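Local coordinates for protein sorbitol dehydrogenase (Gluconobacter oxydans, PDB 5ITG) that probably oxidises D-sorbitol to L-sorbose with a nicotinamide cofactor, NADP, as a dehydrogenase of the mannitol dehydrogenase family, at residues A[301-304]-A[305-309]. Residues are numbered along the deposited sequence; the frame is centred on the assembly and turned at random.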
ATOM      1  N   GLY A 301     -11.744   6.309   7.752  1.00 14.15           N
ATOM      2  CA  GLY A 301     -12.984   6.600   7.040  1.00 13.04           C
ATOM      3  C   GLY A 301     -13.559   5.359   6.386  1.00 13.34           C
ATOM      4  O   GLY A 301     -14.776   5.189   6.311  1.00 13.02           O
ATOM      5  N   HIS A 302     -12.678   4.489   5.908  1.00 13.92           N
ATOM      6  CA  HIS A 302     -13.107   3.260   5.259  1.00 15.07           C
ATOM      7  C   HIS A 302     -13.954   2.419   6.219  1.00 14.31           C
ATOM      8  O   HIS A 302     -15.024   1.946   5.844  1.00 14.57           O
ATOM      9  CB  HIS A 302     -11.884   2.466   4.780  1.00 15.61           C
ATOM     10  CG  HIS A 302     -11.999   1.979   3.368  1.00 18.91           C
ATOM     11  ND1 HIS A 302     -10.905   1.601   2.622  1.00 20.37           N
ATOM     12  CD2 HIS A 302     -13.077   1.832   2.560  1.00 19.13           C
ATOM     13  CE1 HIS A 302     -11.302   1.245   1.412  1.00 21.43           C
ATOM     14  NE2 HIS A 302     -12.616   1.377   1.348  1.00 20.19           N
ATOM     15  N   VAL A 303     -13.504   2.249   7.460  1.00 14.89           N
ATOM     16  CA  VAL A 303     -14.293   1.455   8.395  1.00 14.79           C
ATOM     17  C   VAL A 303     -15.487   2.206   8.969  1.00 16.74           C
ATOM     18  O   VAL A 303     -16.495   1.585   9.306  1.00 15.23           O
ATOM     19  CB  VAL A 303     -13.446   0.877   9.549  1.00 15.75           C
ATOM     20  CG1 VAL A 303     -12.533  -0.220   9.006  1.00 16.43           C
ATOM     21  CG2 VAL A 303     -12.642   1.965  10.226  1.00 14.78           C
HETATM   22  N   MSE A 304     -15.391   3.530   9.079  1.00 14.35           N
HETATM   23  CA  MSE A 304     -16.525   4.305   9.593  1.00 16.28           C
HETATM   24  C   MSE A 304     -17.676   4.182   8.598  1.00 17.05           C
HETATM   25  O   MSE A 304     -18.855   4.312   8.952  1.00 17.41           O
HETATM   26  CB  MSE A 304     -16.148   5.778   9.777  1.00 16.31           C
HETATM   27  CG  MSE A 304     -17.310   6.669  10.192  1.00 17.03           C
HETATM   28 SE   MSE A 304     -18.183   6.152  11.861  0.94 25.90          SE
HETATM   29  CE  MSE A 304     -16.910   6.913  13.116  1.00 20.64           C
ATOM     30  N   LEU A 305     -17.325   3.925   7.346  1.00 16.77           N
ATOM     31  CA  LEU A 305     -18.324   3.751   6.301  1.00 17.25           C
ATOM     32  C   LEU A 305     -18.832   2.306   6.272  1.00 18.08           C
ATOM     33  O   LEU A 305     -20.041   2.049   6.267  1.00 16.25           O
ATOM     34  CB  LEU A 305     -17.719   4.072   4.930  1.00 17.40           C
ATOM     35  CG  LEU A 305     -18.637   3.830   3.724  1.00 18.94           C
ATOM     36  CD1 LEU A 305     -19.738   4.893   3.695  1.00 22.59           C
ATOM     37  CD2 LEU A 305     -17.834   3.882   2.437  1.00 20.80           C
ATOM     38  N   CYS A 306     -17.900   1.359   6.270  1.00 16.41           N
ATOM     39  CA  CYS A 306     -18.272  -0.046   6.153  1.00 18.27           C
ATOM     40  C   CYS A 306     -18.901  -0.750   7.339  1.00 15.74           C
ATOM     41  O   CYS A 306     -19.699  -1.658   7.135  1.00 18.09           O
ATOM     42  CB  CYS A 306     -17.080  -0.853   5.630  1.00 18.62           C
ATOM     43  SG  CYS A 306     -16.631  -0.420   3.915  1.00 26.33           S
ATOM     44  N   PHE A 307     -18.574  -0.359   8.568  1.00 16.64           N
ATOM     45  CA  PHE A 307     -19.193  -1.026   9.704  1.00 16.68           C
ATOM     46  C   PHE A 307     -20.714  -0.799   9.679  1.00 18.32           C
ATOM     47  O   PHE A 307     -21.492  -1.757   9.763  1.00 20.17           O
ATOM     48  CB  PHE A 307     -18.589  -0.549  11.038  1.00 15.95           C
ATOM     49  CG  PHE A 307     -17.156  -0.997  11.271  1.00 15.52           C
ATOM     50  CD1 PHE A 307     -16.660  -2.157  10.678  1.00 14.75           C
ATOM     51  CD2 PHE A 307     -16.327  -0.292  12.142  1.00 16.38           C
ATOM     52  CE1 PHE A 307     -15.365  -2.610  10.946  1.00 15.82           C
ATOM     53  CE2 PHE A 307     -15.021  -0.742  12.419  1.00 14.22           C
ATOM     54  CZ  PHE A 307     -14.545  -1.899  11.820  1.00 15.24           C
ATOM     55  N   PRO A 308     -21.166   0.464   9.570  1.00 17.77           N
ATOM     56  CA  PRO A 308     -22.622   0.633   9.538  1.00 15.77           C
ATOM     57  C   PRO A 308     -23.215   0.199   8.192  1.00 16.82           C
ATOM     58  O   PRO A 308     -24.383  -0.204   8.116  1.00 16.25           O
ATOM     59  CB  PRO A 308     -22.808   2.125   9.832  1.00 18.24           C
ATOM     60  CG  PRO A 308     -21.547   2.744   9.323  1.00 15.42           C
ATOM     61  CD  PRO A 308     -20.487   1.761   9.742  1.00 17.84           C
ATOM     62  N   GLY A 309     -22.407   0.269   7.136  1.00 16.28           N
ATOM     63  CA  GLY A 309     -22.867  -0.139   5.819  1.00 15.79           C
ATOM     64  C   GLY A 309     -23.239  -1.620   5.762  1.00 19.01           C
ATOM     65  O   GLY A 309     -24.181  -2.012   5.061  1.00 15.45           O
TER
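V303 lays its CB over one face of the F307 ring, 3.9 Å from the centroid and offset toward the rim, a CH-pi contact between residues one helical turn apart. With CG of F307 anti to its carbonyl carbon (chi1 -70°), the ring leans back along the helix, and CG1 of V303 reaches its CZ at 3.8 Å. A branched valine suits this place because its bulk begins at CB, close to the backbone. The H302 ring meets SG of C306 only obliquely, with CD2 4.4 Å from SG; it also stacks on F361, while the small C306 fits against T370 and I373.

F307 N bonds V303 O at 2.9 Å, nearly straight (167°), and C306 N bonds H302 O at 3.0 Å. P308 has no N-H to give, so M304 O meets its CD at 3.1 Å instead, and the helix kinks there. The bond from G309 N to L305 O resumes the pattern beyond the proline. V303 and F307 also face helix 377-394, and L305 faces helix 317-320. This is i to i+4 packing on a largely buried, proline-kinked part of helix 288-312, in the helical C-terminal domain of the mannitol dehydrogenase family.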